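Local coordinates for protein agarase (Pseudoalteromonas fuliginea, PDB 6XJ9) that probably hydrolyses agarose, the galactan of red-algal cell walls, as an agarase of glycoside hydrolase family 50 with a barrel-shaped catalytic domain, at residues A[227-232]-A[677-682]; A[601-606]-A[613-618]; A[632-637]-A[660-665]. All blocks are in the same frame, centred on the assembly; numbering follows the deposited sequence. Where two conformers were deposited one is given.

Contact 1. Residues A[227-232]-A[677-682]; sequences GQNAKQ and GLFHPG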
loop_
_atom_site.group_PDB
_atom_site.type_symbol
_atom_site.label_atom_id
_atom_site.label_comp_id
_atom_site.label_asym_id
_atom_site.label_seq_id
_atom_site.Cartn_x
_atom_site.Cartn_y
_atom_site.Cartn_z
ATOM N N GLY A 227 -14.434 -13.035 14.901
ATOM C CA GLY A 227 -13.326 -12.643 15.758
ATOM C C GLY A 227 -12.719 -11.308 15.336
ATOM O O GLY A 227 -11.569 -11.027 15.665
ATOM N N GLN A 228 -13.510 -10.490 14.628
ATOM C CA GLN A 228 -13.043 -9.212 14.109
ATOM C C GLN A 228 -13.505 -8.085 15.027
ATOM O O GLN A 228 -14.367 -8.282 15.878
ATOM C CB GLN A 228 -13.556 -8.969 12.686
ATOM C CG GLN A 228 -13.203 -10.068 11.684
ATOM C CD GLN A 228 -13.801 -9.756 10.329
ATOM O OE1 GLN A 228 -13.094 -9.618 9.328
ATOM N NE2 GLN A 228 -15.115 -9.593 10.292
ATOM N N ASN A 229 -12.881 -6.915 14.860
ATOM C CA ASN A 229 -13.318 -5.670 15.460
ATOM C C ASN A 229 -14.744 -5.411 14.962
ATOM O O ASN A 229 -14.944 -5.153 13.777
ATOM C CB ASN A 229 -12.356 -4.554 15.047
ATOM C CG ASN A 229 -12.586 -3.221 15.723
ATOM O OD1 ASN A 229 -13.722 -2.829 15.967
ATOM N ND2 ASN A 229 -11.510 -2.482 15.967
ATOM N N ALA A 230 -15.725 -5.505 15.869
ATOM C CA ALA A 230 -17.127 -5.433 15.482
ATOM C C ALA A 230 -17.508 -3.995 15.135
ATOM O O ALA A 230 -18.189 -3.754 14.144
ATOM C CB ALA A 230 -17.993 -5.975 16.588
ATOM N N LYS A 231 -17.027 -3.044 15.935
ATOM C CA LYS A 231 -17.555 -1.688 15.911
ATOM C C LYS A 231 -16.875 -0.851 14.835
ATOM O O LYS A 231 -17.437 0.149 14.408
ATOM C CB LYS A 231 -17.460 -1.052 17.300
ATOM C CG LYS A 231 -18.291 -1.772 18.355
ATOM C CD LYS A 231 -17.720 -1.602 19.739
ATOM C CE LYS A 231 -18.785 -1.330 20.774
ATOM N NZ LYS A 231 -18.164 -1.005 22.078
ATOM N N GLN A 232 -15.675 -1.260 14.403
ATOM C CA GLN A 232 -14.922 -0.479 13.430
ATOM C C GLN A 232 -14.920 -1.180 12.070
ATOM O O GLN A 232 -14.875 -2.411 11.991
ATOM C CB GLN A 232 -13.479 -0.241 13.906
ATOM C CG GLN A 232 -13.364 0.636 15.153
ATOM C CD GLN A 232 -11.941 0.950 15.560
ATOM O OE1 GLN A 232 -11.242 0.145 16.172
ATOM N NE2 GLN A 232 -11.504 2.157 15.245
ATOM N N GLY A 677 -7.263 -2.764 12.555
ATOM C CA GLY A 677 -8.458 -2.864 13.379
ATOM C C GLY A 677 -8.188 -3.576 14.700
ATOM O O GLY A 677 -9.121 -3.870 15.446
ATOM N N LEU A 678 -6.909 -3.873 14.978
ATOM C CA LEU A 678 -6.522 -4.382 16.283
ATOM C C LEU A 678 -6.174 -3.208 17.192
ATOM O O LEU A 678 -5.830 -2.129 16.716
ATOM C CB LEU A 678 -5.336 -5.347 16.154
ATOM C CG LEU A 678 -5.611 -6.648 15.387
ATOM C CD1 LEU A 678 -4.509 -7.661 15.647
ATOM C CD2 LEU A 678 -6.957 -7.243 15.777
ATOM N N PHE A 679 -6.233 -3.449 18.504
ATOM C CA PHE A 679 -6.098 -2.392 19.502
ATOM C C PHE A 679 -4.647 -2.191 19.928
ATOM O O PHE A 679 -4.371 -1.338 20.773
ATOM C CB PHE A 679 -6.971 -2.709 20.717
ATOM C CG PHE A 679 -8.421 -2.841 20.337
ATOM C CD1 PHE A 679 -9.071 -1.800 19.690
ATOM C CD2 PHE A 679 -9.106 -4.028 20.557
ATOM C CE1 PHE A 679 -10.396 -1.927 19.303
ATOM C CE2 PHE A 679 -10.435 -4.145 20.184
ATOM C CZ PHE A 679 -11.075 -3.097 19.559
ATOM N N HIS A 680 -3.737 -2.985 19.344
ATOM C CA HIS A 680 -2.325 -2.905 19.669
ATOM C C HIS A 680 -1.530 -3.195 18.403
ATOM O O HIS A 680 -1.643 -4.283 17.832
ATOM C CB HIS A 680 -1.985 -3.887 20.799
ATOM C CG HIS A 680 -0.713 -3.589 21.520
ATOM N ND1 HIS A 680 0.431 -3.170 20.866
ATOM C CD2 HIS A 680 -0.388 -3.686 22.825
ATOM C CE1 HIS A 680 1.398 -2.998 21.745
ATOM N NE2 HIS A 680 0.914 -3.293 22.950
ATOM N N PRO A 681 -0.758 -2.213 17.886
ATOM C CA PRO A 681 0.071 -2.450 16.708
ATOM C C PRO A 681 1.214 -3.420 17.009
ATOM O O PRO A 681 1.719 -4.078 16.101
ATOM C CB PRO A 681 0.563 -1.052 16.307
ATOM C CG PRO A 681 0.470 -0.230 17.574
ATOM C CD PRO A 681 -0.650 -0.836 18.396
ATOM N N GLY A 682 1.599 -3.532 18.284
ATOM C CA GLY A 682 2.665 -4.451 18.660
ATOM C C GLY A 682 3.892 -3.716 19.195
ATOM O O GLY A 682 3.768 -2.719 19.903
#
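The amides of Asn229 and Gln232 both come up to the ring of Phe679. The Asn229 amide is turned 51° from the ring, and its ND2 approaches CE1 of Phe679 obliquely at 3.6 Å. The Gln232 amide is almost parallel to the ring, yet it does not stack on it: only OE1 comes near, 3.8 Å from CE1 of Phe679 and again at a slant. Asn229 also closes an Asx motif: its OD1 accepts from the backbone N of Gln232 at 3.0 Å and, weakly, from that of Lys231. In the plane of the Asn229 amide itself lies the carbonyl oxygen of Gly677, which ND2 of Asn229 grips in a nearly straight hydrogen bond of 2.8 Å (166° at the hydrogen). With CG anti to the backbone N (chi1 -173°), the Asn229 amide extends across to the second loop. All its polar atoms are engaged, so the buried amide is fixed in rotation. Gly677 has a positive phi, and a side chain here would press on the preceding carbonyl. Segment 227-232 follows strand 199-210 of the CBM-like region, and segment 677-682 lies in the long loop between strand 664-666 and helix 689-704, in what is consistent with the (beta/alpha)8 barrel of the catalytic domain. The second loop also reaches back to the CBM-like domain, where Phe679 O bonds to Ser159 OG and His680 rests on Ile172. Lys237 NZ, a few residues further on from the first loop, bonds to the backbone oxygens of Asn229 and Gln232 and helps hold the turn's shape. The second N-H of Asn229 ND2 is spent on OE1 of Gln232, 2.6 Å away.

Contact 2. Residues A[601-606]-A[613-618]; sequences VVNAAM and HMYLGA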
loop_
_atom_site.group_PDB
_atom_site.type_symbol
_atom_site.label_atom_id
_atom_site.label_comp_id
_atom_site.label_asym_id
_atom_site.label_seq_id
_atom_site.Cartn_x
_atom_site.Cartn_y
_atom_site.Cartn_z
ATOM N N VAL A 601 26.094 -29.132 26.762
ATOM C CA VAL A 601 25.110 -30.167 27.017
ATOM C C VAL A 601 24.151 -30.238 25.829
ATOM O O VAL A 601 23.879 -31.323 25.307
ATOM C CB VAL A 601 24.386 -29.955 28.367
ATOM C CG1 VAL A 601 23.130 -30.789 28.472
ATOM C CG2 VAL A 601 25.310 -30.261 29.542
ATOM N N VAL A 602 23.663 -29.084 25.368
ATOM C CA VAL A 602 22.660 -29.143 24.317
ATOM C C VAL A 602 23.317 -29.654 23.037
ATOM O O VAL A 602 22.786 -30.526 22.347
ATOM C CB VAL A 602 21.910 -27.812 24.133
ATOM C CG1 VAL A 602 20.936 -27.900 22.965
ATOM C CG2 VAL A 602 21.176 -27.409 25.412
ATOM N N ASN A 603 24.519 -29.149 22.768
ATOM C CA ASN A 603 25.278 -29.566 21.601
ATOM C C ASN A 603 25.529 -31.078 21.605
ATOM O O ASN A 603 25.455 -31.721 20.554
ATOM C CB ASN A 603 26.589 -28.784 21.498
ATOM C CG ASN A 603 27.386 -29.211 20.290
ATOM O OD1 ASN A 603 26.948 -28.993 19.167
ATOM N ND2 ASN A 603 28.503 -29.882 20.517
ATOM N N ALA A 604 25.872 -31.647 22.774
ATOM C CA ALA A 604 26.116 -33.085 22.829
ATOM C C ALA A 604 24.817 -33.861 22.618
ATOM O O ALA A 604 24.838 -34.946 22.044
ATOM C CB ALA A 604 26.782 -33.492 24.122
ATOM N N ALA A 605 23.688 -33.326 23.100
ATOM C CA ALA A 605 22.409 -33.974 22.839
ATOM C C ALA A 605 22.106 -33.986 21.337
ATOM O O ALA A 605 21.731 -35.016 20.756
ATOM C CB ALA A 605 21.312 -33.320 23.655
ATOM N N MET A 606 22.269 -32.818 20.709
ATOM C CA MET A 606 22.079 -32.680 19.278
ATOM C C MET A 606 23.022 -33.624 18.516
ATOM O O MET A 606 22.629 -34.221 17.526
ATOM C CB MET A 606 22.297 -31.224 18.851
ATOM C CG MET A 606 21.097 -30.342 19.166
ATOM S SD MET A 606 19.697 -30.721 18.087
ATOM C CE MET A 606 20.400 -30.381 16.470
ATOM N N HIS A 613 22.015 -32.602 11.536
ATOM C CA HIS A 613 21.196 -31.399 11.436
ATOM C C HIS A 613 21.816 -30.259 12.237
ATOM O O HIS A 613 22.404 -30.494 13.285
ATOM C CB HIS A 613 19.801 -31.676 11.995
ATOM C CG HIS A 613 18.981 -32.506 11.080
ATOM N ND1 HIS A 613 19.026 -33.887 11.114
ATOM C CD2 HIS A 613 18.116 -32.164 10.103
ATOM C CE1 HIS A 613 18.213 -34.368 10.202
ATOM N NE2 HIS A 613 17.643 -33.333 9.563
ATOM N N MET A 614 21.642 -29.022 11.753
ATOM C CA MET A 614 22.267 -27.875 12.394
ATOM C C MET A 614 21.579 -27.585 13.723
ATOM O O MET A 614 20.359 -27.681 13.830
ATOM C CB MET A 614 22.170 -26.630 11.512
ATOM C CG MET A 614 23.071 -26.705 10.295
ATOM S SD MET A 614 23.059 -25.135 9.420
ATOM C CE MET A 614 21.377 -25.079 8.804
ATOM N N TYR A 615 22.396 -27.203 14.711
ATOM C CA TYR A 615 21.936 -26.717 15.999
ATOM C C TYR A 615 22.012 -25.193 15.974
ATOM O O TYR A 615 23.083 -24.639 15.739
ATOM C CB TYR A 615 22.790 -27.342 17.106
ATOM C CG TYR A 615 22.624 -26.729 18.473
ATOM C CD1 TYR A 615 21.383 -26.306 18.922
ATOM C CD2 TYR A 615 23.711 -26.613 19.330
ATOM C CE1 TYR A 615 21.222 -25.763 20.184
ATOM C CE2 TYR A 615 23.569 -26.073 20.595
ATOM C CZ TYR A 615 22.323 -25.647 21.020
ATOM O OH TYR A 615 22.176 -25.100 22.262
ATOM N N LEU A 616 20.869 -24.538 16.206
ATOM C CA LEU A 616 20.681 -23.131 15.888
ATOM C C LEU A 616 20.642 -22.279 17.150
ATOM O O LEU A 616 20.223 -21.119 17.093
ATOM C CB LEU A 616 19.361 -22.971 15.125
ATOM C CG LEU A 616 19.246 -23.798 13.849
ATOM C CD1 LEU A 616 17.821 -23.717 13.316
ATOM C CD2 LEU A 616 20.243 -23.304 12.801
ATOM N N GLY A 617 21.066 -22.853 18.283
ATOM C CA GLY A 617 21.174 -22.066 19.503
ATOM C C GLY A 617 19.834 -21.874 20.203
ATOM O O GLY A 617 18.942 -22.710 20.069
ATOM N N ALA A 618 19.708 -20.757 20.941
ATOM C CA ALA A 618 18.685 -20.613 21.969
ATOM C C ALA A 618 17.955 -19.271 21.887
ATOM O O ALA A 618 17.264 -18.899 22.831
ATOM C CB ALA A 618 19.303 -20.815 23.336
#
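Tyr615 lies over the helix, with its phenol end against Val602 and its CB end against Met606. CG1 of Val602 comes to 3.3 Å from CZ and 3.1 Å from OH of Tyr615, the two side chains crossing at about a right angle. Between these ends the ring passes beside the helix backbone at Asn603, whose N is 3.9 Å from CE2 of Tyr615. Met606, bent at chi2 and chi3, curls its chain against CB and CG of Tyr615: its CG is 4.0 Å from CG of the ring, and its CE is 3.8 Å from the carbonyl oxygen of His613. Helix 584-609 turns back onto strand 614-615, which runs parallel to strand 501-506, consistent with an alpha-to-beta step of a (beta/alpha)8 barrel. Were Tyr615 replaced by an alanine, Val602 CG1 and Met606 CG would lose their aromatic partner, and a gap would probably open between helix and strand. CG of Tyr615 is anti to the backbone N (chi1 168°), which carries the ring along the helix. In the next shell, Asp638 holds Tyr615 N, and Phe599 touches the tyrosine. Strand 501-506 backs the contact, with Val504 on Met606 and Ile506 on Val602.

Contact 3. Residues A[632-637]-A[660-665]; sequences ASAKYV and FDKPAI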
loop_
_atom_site.group_PDB
_atom_site.type_symbol
_atom_site.label_atom_id
_atom_site.label_comp_id
_atom_site.label_asym_id
_atom_site.label_seq_id
_atom_site.Cartn_x
_atom_site.Cartn_y
_atom_site.Cartn_z
ATOM N N ALA A 632 30.133 -18.104 24.470
ATOM C CA ALA A 632 30.070 -19.514 24.827
ATOM C C ALA A 632 29.326 -20.288 23.742
ATOM O O ALA A 632 29.788 -21.347 23.313
ATOM C CB ALA A 632 29.432 -19.701 26.185
ATOM N N SER A 633 28.201 -19.731 23.262
ATOM C CA SER A 633 27.390 -20.407 22.259
ATOM C C SER A 633 28.152 -20.634 20.950
ATOM O O SER A 633 27.972 -21.662 20.289
ATOM C CB SER A 633 26.082 -19.683 22.032
ATOM O OG SER A 633 26.240 -18.596 21.140
ATOM N N ALA A 634 29.003 -19.668 20.582
ATOM C CA ALA A 634 29.686 -19.662 19.295
ATOM C C ALA A 634 30.587 -20.885 19.127
ATOM O O ALA A 634 30.868 -21.287 18.008
ATOM C CB ALA A 634 30.459 -18.375 19.122
ATOM N N LYS A 635 30.993 -21.483 20.250
ATOM C CA LYS A 635 31.873 -22.639 20.272
ATOM C C LYS A 635 31.097 -23.927 19.998
ATOM O O LYS A 635 31.704 -24.986 19.890
ATOM C CB LYS A 635 32.514 -22.761 21.659
ATOM C CG LYS A 635 33.415 -21.605 22.076
ATOM C CD LYS A 635 34.138 -21.848 23.391
ATOM C CE LYS A 635 33.237 -21.720 24.602
ATOM N NZ LYS A 635 33.332 -20.375 25.221
ATOM N N TYR A 636 29.760 -23.856 19.934
ATOM C CA TYR A 636 28.980 -25.082 19.861
ATOM C C TYR A 636 27.953 -25.077 18.734
ATOM O O TYR A 636 27.773 -26.108 18.091
ATOM C CB TYR A 636 28.325 -25.411 21.209
ATOM C CG TYR A 636 29.298 -25.662 22.334
ATOM C CD1 TYR A 636 29.946 -26.883 22.467
ATOM C CD2 TYR A 636 29.601 -24.666 23.250
ATOM C CE1 TYR A 636 30.851 -27.115 23.492
ATOM C CE2 TYR A 636 30.504 -24.882 24.287
ATOM C CZ TYR A 636 31.122 -26.113 24.413
ATOM O OH TYR A 636 32.004 -26.332 25.437
ATOM N N VAL A 637 27.283 -23.942 18.510
ATOM C CA VAL A 637 26.167 -23.862 17.576
ATOM C C VAL A 637 26.668 -23.749 16.141
ATOM O O VAL A 637 27.757 -23.250 15.894
ATOM C CB VAL A 637 25.224 -22.694 17.924
ATOM C CG1 VAL A 637 24.820 -22.745 19.396
ATOM C CG2 VAL A 637 25.848 -21.341 17.596
ATOM N N PHE A 660 33.310 -13.744 16.241
ATOM C CA PHE A 660 33.141 -15.194 16.216
ATOM C C PHE A 660 33.188 -15.773 14.809
ATOM O O PHE A 660 33.385 -16.970 14.660
ATOM C CB PHE A 660 31.796 -15.594 16.826
ATOM C CG PHE A 660 31.529 -14.878 18.118
ATOM C CD1 PHE A 660 32.358 -15.078 19.216
ATOM C CD2 PHE A 660 30.508 -13.949 18.205
ATOM C CE1 PHE A 660 32.143 -14.387 20.398
ATOM C CE2 PHE A 660 30.289 -13.266 19.393
ATOM C CZ PHE A 660 31.102 -13.490 20.486
ATOM N N ASP A 661 32.933 -14.934 13.799
ATOM C CA ASP A 661 32.803 -15.372 12.418
ATOM C C ASP A 661 31.897 -16.604 12.338
ATOM O O ASP A 661 32.224 -17.599 11.691
ATOM C CB ASP A 661 34.179 -15.565 11.768
ATOM C CG ASP A 661 34.147 -15.619 10.248
ATOM O OD1 ASP A 661 33.220 -15.019 9.625
ATOM O OD2 ASP A 661 35.035 -16.278 9.692
ATOM N N LYS A 662 30.739 -16.522 12.997
ATOM C CA LYS A 662 29.702 -17.532 12.851
ATOM C C LYS A 662 28.544 -16.921 12.063
ATOM O O LYS A 662 28.332 -15.715 12.154
ATOM C CB LYS A 662 29.210 -17.953 14.240
ATOM C CG LYS A 662 30.111 -18.938 14.972
ATOM C CD LYS A 662 29.809 -20.351 14.545
ATOM C CE LYS A 662 30.921 -21.320 14.872
ATOM N NZ LYS A 662 30.383 -22.696 14.927
ATOM N N PRO A 663 27.722 -17.710 11.326
ATOM C CA PRO A 663 26.477 -17.182 10.755
ATOM C C PRO A 663 25.450 -17.019 11.883
ATOM O O PRO A 663 25.533 -17.694 12.918
ATOM C CB PRO A 663 26.032 -18.260 9.749
ATOM C CG PRO A 663 26.653 -19.555 10.283
ATOM C CD PRO A 663 27.908 -19.143 11.036
ATOM N N ALA A 664 24.495 -16.108 11.674
ATOM C CA ALA A 664 23.476 -15.765 12.658
ATOM C C ALA A 664 22.097 -15.820 12.007
ATOM O O ALA A 664 21.966 -15.683 10.796
ATOM C CB ALA A 664 23.748 -14.389 13.237
ATOM N N ILE A 665 21.054 -16.032 12.819
ATOM C CA ILE A 665 19.711 -15.996 12.267
ATOM C C ILE A 665 18.827 -15.170 13.198
ATOM O O ILE A 665 19.039 -15.180 14.414
ATOM C CB ILE A 665 19.179 -17.427 11.999
ATOM C CG1 ILE A 665 17.845 -17.392 11.236
ATOM C CG2 ILE A 665 19.075 -18.232 13.296
ATOM C CD1 ILE A 665 17.334 -18.755 10.793
#
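Ala634 meets Phe660 through its methyl group: CB lies 3.8 Å from CG of the ring and equally near its CB and CD1, an oblique approach to the base of the phenylalanine. The carbonyl oxygen of Ala634 lies 3.1 Å from CE of Lys662, while NZ of Lys662 is near it at too poor an angle for a bond. Further on, the backbone N-H groups of Tyr636 and Val637 both go to the carbonyl of Ser633. Val637 takes part through its backbone, its O accepting from NZ of Lys662 at 2.9 Å. This donor comes head-on, with a C=O...N angle of 165°. Lys662 reaches there because its chain bends at chi2 (-84°) and then runs out straight, alongside Ala634, with CG 4.2 Å from the alanine methyl. Its ammonium thus lies beside two backbone carbonyls, which would probably stabilise the charge. Both segments are approaches to adjacent parallel strands, 640-643 and 664-666, consistent with the alpha-to-beta loops at the N-terminal ends of the strands of a beta/alpha barrel. Helix 584-609 packs on the first segment through Phe599, which touches Ser633 and Tyr636, while strand 640-643, reached from Val637, lies next to strand 664-666 and takes Lys662 on Ile640.

Overall arrangement
Contacts 2 and 3 are neighbours, their centres about 11 Å apart, on the same side of the chain's centre; Tyr615 O packs on Val637 CB, and Gly617 CA on Val637 CG1. Contact 1 stands about 40 Å from each, centre to centre, beyond the centre of the chain, and its long sequence loop encloses both. Contact 2 is buried and held by packing, helix against strand, with no hydrogen bond across its segments. Contact 3, partly buried, mixes one methyl-ring touch with a lysine-to-carbonyl bond where helix and strand loops meet. Contact 1, also partly buried, joins two loops through amide hydrogen bonding. Contact 3 is linked to contact 1 by strand 664-666, which precedes the second loop of contact 1.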